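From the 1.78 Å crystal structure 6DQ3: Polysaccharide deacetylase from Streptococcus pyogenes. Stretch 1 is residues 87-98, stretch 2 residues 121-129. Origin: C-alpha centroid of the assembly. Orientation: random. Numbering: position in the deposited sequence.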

ATOM      1  N   ALA A  87      13.389  -1.509   1.969  1.00 30.60           N
ATOM      2  CA  ALA A  87      12.659  -0.375   1.409  1.00 33.37           C
ATOM      3  C   ALA A  87      12.745   0.855   2.310  1.00 31.20           C
ATOM      4  O   ALA A  87      12.939   1.975   1.823  1.00 28.38           O
ATOM      5  CB  ALA A  87      11.199  -0.761   1.162  1.00 28.41           C
ATOM      6  N   TYR A  88      12.590   0.667   3.620  1.00 30.71           N
ATOM      7  CA  TYR A  88      12.500   1.798   4.544  1.00 27.32           C
ATOM      8  C   TYR A  88      13.746   2.674   4.541  1.00 31.13           C
ATOM      9  O   TYR A  88      13.607   3.911   4.495  1.00 31.38           O
ATOM     10  CB  TYR A  88      12.182   1.242   5.938  1.00 28.11           C
ATOM     11  CG  TYR A  88      12.177   2.247   7.056  1.00 29.81           C
ATOM     12  CD1 TYR A  88      11.338   3.351   7.017  1.00 32.56           C
ATOM     13  CD2 TYR A  88      13.001   2.088   8.157  1.00 30.12           C
ATOM     14  CE1 TYR A  88      11.334   4.272   8.038  1.00 33.15           C
ATOM     15  CE2 TYR A  88      13.007   3.005   9.180  1.00 33.98           C
ATOM     16  CZ  TYR A  88      12.170   4.096   9.117  1.00 33.32           C
ATOM     17  OH  TYR A  88      12.167   5.009  10.140  1.00 34.74           O
ATOM     18  N   PRO A  89      14.969   2.139   4.606  1.00 30.19           N
ATOM     19  CA  PRO A  89      16.143   3.028   4.509  1.00 35.39           C
ATOM     20  C   PRO A  89      16.168   3.841   3.230  1.00 32.85           C
ATOM     21  O   PRO A  89      16.543   5.021   3.244  1.00 30.53           O
ATOM     22  CB  PRO A  89      17.334   2.060   4.577  1.00 33.51           C
ATOM     23  CG  PRO A  89      16.804   0.847   5.269  1.00 37.08           C
ATOM     24  CD  PRO A  89      15.337   0.742   4.898  1.00 32.22           C
ATOM     25  N   ILE A  90      15.791   3.229   2.108  1.00 29.21           N
ATOM     26  CA  ILE A  90      15.788   3.942   0.837  1.00 28.40           C
ATOM     27  C   ILE A  90      14.703   5.014   0.827  1.00 32.08           C
ATOM     28  O   ILE A  90      14.905   6.113   0.299  1.00 30.36           O
ATOM     29  CB  ILE A  90      15.631   2.941  -0.323  1.00 28.81           C
ATOM     30  CG1 ILE A  90      16.823   1.975  -0.326  1.00 36.15           C
ATOM     31  CG2 ILE A  90      15.528   3.684  -1.641  1.00 31.79           C
ATOM     32  CD1 ILE A  90      16.699   0.793  -1.276  1.00 34.40           C
ATOM     33  N   LEU A  91      13.546   4.732   1.428  1.00 32.60           N
ATOM     34  CA  LEU A  91      12.514   5.760   1.526  1.00 30.60           C
ATOM     35  C   LEU A  91      12.995   6.944   2.359  1.00 30.41           C
ATOM     36  O   LEU A  91      12.788   8.104   1.979  1.00 32.30           O
ATOM     37  CB  LEU A  91      11.237   5.165   2.117  1.00 29.37           C
ATOM     38  CG  LEU A  91      10.497   4.209   1.181  1.00 27.59           C
ATOM     39  CD1 LEU A  91       9.687   3.199   1.987  1.00 29.18           C
ATOM     40  CD2 LEU A  91       9.598   4.977   0.211  1.00 29.88           C
ATOM     41  N   LYS A  92      13.646   6.672   3.492  1.00 31.68           N
ATOM     42  CA  LYS A  92      14.185   7.749   4.316  1.00 34.27           C
ATOM     43  C   LYS A  92      15.231   8.557   3.557  1.00 34.15           C
ATOM     44  O   LYS A  92      15.288   9.789   3.683  1.00 34.38           O
ATOM     45  CB  LYS A  92      14.796   7.181   5.597  1.00 34.01           C
ATOM     46  CG  LYS A  92      13.793   6.716   6.632  1.00 35.52           C
ATOM     47  CD  LYS A  92      14.459   6.485   7.988  1.00 36.26           C
ATOM     48  CE  LYS A  92      15.429   5.312   7.951  1.00 39.41           C
ATOM     49  NZ  LYS A  92      16.027   5.042   9.288  1.00 40.44           N
ATOM     50  N   LYS A  93      16.083   7.876   2.785  1.00 33.50           N
ATOM     51  CA  LYS A  93      17.106   8.557   1.998  1.00 34.90           C
ATOM     52  C   LYS A  93      16.505   9.660   1.143  1.00 32.89           C
ATOM     53  O   LYS A  93      17.080  10.746   1.022  1.00 32.86           O
ATOM     54  CB  LYS A  93      17.836   7.533   1.127  1.00 34.58           C
ATOM     55  CG  LYS A  93      18.752   8.107   0.064  1.00 35.06           C
ATOM     56  CD  LYS A  93      19.501   6.988  -0.667  1.00 34.48           C
ATOM     57  CE  LYS A  93      20.431   7.538  -1.742  1.00 38.74           C
ATOM     58  NZ  LYS A  93      21.103   6.449  -2.511  1.00 37.03           N
ATOM     59  N   TYR A  94      15.339   9.410   0.556  1.00 36.15           N
ATOM     60  CA  TYR A  94      14.693  10.372  -0.324  1.00 36.43           C
ATOM     61  C   TYR A  94      13.579  11.145   0.368  1.00 35.03           C
ATOM     62  O   TYR A  94      12.828  11.863  -0.300  1.00 38.35           O
ATOM     63  CB  TYR A  94      14.180   9.651  -1.572  1.00 33.40           C
ATOM     64  CG  TYR A  94      15.335   9.184  -2.439  1.00 32.75           C
ATOM     65  CD1 TYR A  94      16.040  10.091  -3.220  1.00 32.58           C
ATOM     66  CD2 TYR A  94      15.761   7.858  -2.427  1.00 36.44           C
ATOM     67  CE1 TYR A  94      17.110   9.691  -3.999  1.00 37.84           C
ATOM     68  CE2 TYR A  94      16.838   7.446  -3.208  1.00 33.77           C
ATOM     69  CZ  TYR A  94      17.506   8.371  -3.990  1.00 37.40           C
ATOM     70  OH  TYR A  94      18.581   7.986  -4.768  1.00 35.16           O
ATOM     71  N   ASP A  95      13.486  11.052   1.693  1.00 34.23           N
ATOM     72  CA  ASP A  95      12.474  11.771   2.460  1.00 36.15           C
ATOM     73  C   ASP A  95      11.084  11.501   1.888  1.00 32.03           C
ATOM     74  O   ASP A  95      10.276  12.410   1.683  1.00 33.20           O
ATOM     75  CB  ASP A  95      12.770  13.273   2.486  1.00 44.62           C
ATOM     76  CG  ASP A  95      11.900  14.023   3.485  1.00 52.34           C
ATOM     77  OD1 ASP A  95      11.382  13.382   4.423  1.00 54.36           O
ATOM     78  OD2 ASP A  95      11.728  15.252   3.329  1.00 57.49           O
ATOM     79  N   ALA A  96      10.817  10.230   1.614  1.00 30.79           N
ATOM     80  CA  ALA A  96       9.561   9.800   1.020  1.00 30.96           C
ATOM     81  C   ALA A  96       8.692   9.110   2.065  1.00 32.42           C
ATOM     82  O   ALA A  96       9.192   8.460   2.984  1.00 39.20           O
ATOM     83  CB  ALA A  96       9.811   8.855  -0.163  1.00 27.48           C
ATOM     84  N   LYS A  97       7.381   9.266   1.916  1.00 34.95           N
ATOM     85  CA  LYS A  97       6.408   8.585   2.756  1.00 35.04           C
ATOM     86  C   LYS A  97       5.852   7.386   1.995  1.00 27.90           C
ATOM     87  O   LYS A  97       5.782   7.392   0.763  1.00 31.84           O
ATOM     88  CB  LYS A  97       5.278   9.536   3.164  1.00 38.73           C
ATOM     89  CG  LYS A  97       5.765  10.883   3.706  1.00 44.08           C
ATOM     90  CD  LYS A  97       4.688  11.616   4.522  1.00 48.52           C
ATOM     91  CE  LYS A  97       3.453  11.945   3.688  1.00 55.24           C
ATOM     92  NZ  LYS A  97       3.475  13.299   3.062  1.00 57.18           N
ATOM     93  N   ALA A  98       5.485   6.342   2.737  1.00 31.00           N
ATOM     94  CA  ALA A  98       4.893   5.162   2.117  1.00 30.64           C
ATOM     95  C   ALA A  98       3.996   4.440   3.110  1.00 29.54           C
ATOM     96  O   ALA A  98       4.099   4.624   4.325  1.00 30.98           O
ATOM     97  CB  ALA A  98       5.970   4.205   1.588  1.00 32.32           C
ATOM     98  N   LYS A 121       6.223   0.986  14.955  1.00 30.86           N
ATOM     99  CA  LYS A 121       6.263   2.189  15.777  1.00 36.12           C
ATOM    100  C   LYS A 121       7.461   3.061  15.417  1.00 38.03           C
ATOM    101  O   LYS A 121       7.357   4.294  15.394  1.00 37.45           O
ATOM    102  CB  LYS A 121       6.291   1.809  17.257  1.00 40.41           C
ATOM    103  CG  LYS A 121       5.032   1.084  17.732  1.00 42.39           C
ATOM    104  CD  LYS A 121       5.176   0.604  19.173  1.00 46.83           C
ATOM    105  CE  LYS A 121       3.884  -0.028  19.681  1.00 51.22           C
ATOM    106  NZ  LYS A 121       3.996  -0.427  21.113  1.00 55.66           N
ATOM    107  N   GLU A 122       8.606   2.438  15.122  1.00 38.45           N
ATOM    108  CA  GLU A 122       9.773   3.197  14.684  1.00 38.31           C
ATOM    109  C   GLU A 122       9.492   3.902  13.365  1.00 39.13           C
ATOM    110  O   GLU A 122       9.768   5.097  13.211  1.00 37.57           O
ATOM    111  CB  GLU A 122      10.985   2.270  14.546  1.00 39.39           C
ATOM    112  CG  GLU A 122      12.220   2.951  13.964  1.00 38.12           C
ATOM    113  CD  GLU A 122      13.352   1.985  13.616  1.00 40.90           C
ATOM    114  OE1 GLU A 122      13.328   0.820  14.068  1.00 39.61           O
ATOM    115  OE2 GLU A 122      14.271   2.404  12.880  1.00 41.15           O
ATOM    116  N   MET A 123       8.930   3.170  12.399  1.00 37.27           N
ATOM    117  CA  MET A 123       8.780   3.699  11.048  1.00 34.59           C
ATOM    118  C   MET A 123       7.718   4.791  10.974  1.00 34.91           C
ATOM    119  O   MET A 123       7.815   5.685  10.127  1.00 34.72           O
ATOM    120  CB  MET A 123       8.444   2.560  10.084  1.00 32.79           C
ATOM    121  CG  MET A 123       9.623   1.639   9.782  1.00 34.26           C
ATOM    122  SD  MET A 123       9.286   0.416   8.493  1.00 31.61           S
ATOM    123  CE  MET A 123       8.310  -0.784   9.387  1.00 27.12           C
ATOM    124  N   LYS A 124       6.703   4.738  11.843  1.00 36.65           N
ATOM    125  CA  LYS A 124       5.673   5.773  11.835  1.00 36.03           C
ATOM    126  C   LYS A 124       6.247   7.144  12.163  1.00 38.96           C
ATOM    127  O   LYS A 124       5.686   8.166  11.753  1.00 38.67           O
ATOM    128  CB  LYS A 124       4.565   5.432  12.833  1.00 34.43           C
ATOM    129  CG  LYS A 124       3.625   4.329  12.386  1.00 33.68           C
ATOM    130  CD  LYS A 124       2.529   4.076  13.420  1.00 37.22           C
ATOM    131  CE  LYS A 124       1.613   5.285  13.593  1.00 38.71           C
ATOM    132  NZ  LYS A 124       0.452   4.996  14.483  1.00 43.30           N
ATOM    133  N   GLN A 125       7.350   7.195  12.910  1.00 37.25           N
ATOM    134  CA  GLN A 125       7.946   8.476  13.265  1.00 42.52           C
ATOM    135  C   GLN A 125       8.776   9.068  12.137  1.00 41.03           C
ATOM    136  O   GLN A 125       9.226  10.212  12.259  1.00 41.17           O
ATOM    137  CB  GLN A 125       8.801   8.316  14.522  1.00 48.55           C
ATOM    138  CG  GLN A 125       7.988   7.945  15.751  1.00 53.98           C
ATOM    139  CD  GLN A 125       8.850   7.703  16.969  1.00 62.78           C
ATOM    140  OE1 GLN A 125      10.023   7.355  16.851  1.00 65.92           O
ATOM    141  NE2 GLN A 125       8.270   7.885  18.149  1.00 67.47           N
ATOM    142  N   VAL A 126       8.975   8.334  11.043  1.00 40.95           N
ATOM    143  CA  VAL A 126       9.754   8.844   9.922  1.00 41.02           C
ATOM    144  C   VAL A 126       9.006   8.582   8.620  1.00 43.71           C
ATOM    145  O   VAL A 126       9.595   8.129   7.632  1.00 45.17           O
ATOM    146  CB  VAL A 126      11.163   8.218   9.891  1.00 41.84           C
ATOM    147  CG1 VAL A 126      12.081   8.995   8.952  1.00 40.50           C
ATOM    148  CG2 VAL A 126      11.751   8.164  11.299  1.00 42.69           C
ATOM    149  N   GLY A 127       7.697   8.836   8.620  1.00 41.09           N
ATOM    150  CA  GLY A 127       6.940   8.986   7.395  1.00 40.07           C
ATOM    151  C   GLY A 127       6.098   7.801   6.967  1.00 37.04           C
ATOM    152  O   GLY A 127       5.317   7.940   6.017  1.00 39.40           O
ATOM    153  N   MET A 128       6.223   6.651   7.617  1.00 34.74           N
ATOM    154  CA  MET A 128       5.531   5.458   7.153  1.00 32.56           C
ATOM    155  C   MET A 128       4.159   5.318   7.811  1.00 31.93           C
ATOM    156  O   MET A 128       3.955   5.703   8.965  1.00 30.75           O
ATOM    157  CB  MET A 128       6.363   4.207   7.430  1.00 36.16           C
ATOM    158  CG  MET A 128       7.775   4.256   6.873  1.00 40.20           C
ATOM    159  SD  MET A 128       7.827   4.645   5.112  1.00 38.27           S
ATOM    160  CE  MET A 128       8.818   6.138   5.119  1.00 39.93           C
ATOM    161  N   SER A 129       3.219   4.747   7.061  1.00 28.50           N
ATOM    162  CA  SER A 129       1.868   4.484   7.534  1.00 30.69           C
ATOM    163  C   SER A 129       1.559   3.001   7.383  1.00 32.83           C
ATOM    164  O   SER A 129       2.020   2.343   6.446  1.00 32.01           O
ATOM    165  CB  SER A 129       0.841   5.325   6.761  1.00 33.86           C
ATOM    166  OG  SER A 129      -0.472   5.126   7.250  1.00 35.95           O
TER
HETATM  167  O   HOH W   1      14.258   4.749  11.827  1.00 36.28           O
HETATM  168  O   HOH W   2      10.712   8.998   5.186  1.00 35.84           O

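The apolar part of this contact centres on Y88, a buried helical residue whose CA-to-CB bond points toward the second stretch and whose t rotamer carries the ring in among M123, V126 and M128. M123 lies over one face: its CG is 3.4 Å from the centroid of the Y88 ring and only 5° off the ring normal, a CH-pi contact in which a slightly polarised methylene meets the pi cloud. M123 SD follows at 4.0 Å from the same Y88 centroid, 23° off the normal, so the unbranched methionine lays both carbon and sulfur on the ring. M128 packs obliquely, with its CG 3.7 Å from Y88 CD1, while its sulfur sits at the ring edge, 5.5 Å from the Y88 centroid. M128 SD also reaches L91 CD1 at 3.9 Å and A98 CB at 4.0 Å. A flexible thioether suits this place, since one side chain bends to meet an aromatic ring, a leucine and an alanine. At the exposed margin, the aliphatic part of K92 covers V126, CD to CG1 at 3.6 Å, while its ammonium group reaches on to a bridging water.

Direct polar bonding between the stretches is sparse. The sole direct hydrogen bond is backbone to backbone, from S129 N to A98 O, 2.9 Å long with an N-H...O angle of 160°. The same A98 oxygen receives a CA-H...O contact from M128 CA at 3.3 Å, so one carbonyl serves two successive residues where the chains run parallel. A98 CA lies 5.1 Å from M128 CA.

Water completes the polar network. Water 1 lies 2.7 Å from Y88 OH, accepts from K92 NZ at 3.1 Å and donates to E122 OE2 at 2.6 Å. It thereby links a phenol, an ammonium and a carboxylate whose groups do not bond one another directly across the contact. Tyrosine suits the position doubly, offering a ring for packing and a hydroxyl that reaches this water. Water 2 donates to A96 O at 2.7 Å and to V126 O at 2.8 Å, joining two carbonyls that could not bond each other for want of a hydrogen.

Backbone shape accounts for G127. Its phi of 102° and psi of -9° would jam a CB against the preceding carbonyl oxygen, which by itself calls for glycine. Here the chain also comes close to the first stretch, with G127 O 3.3 Å from K97 CB.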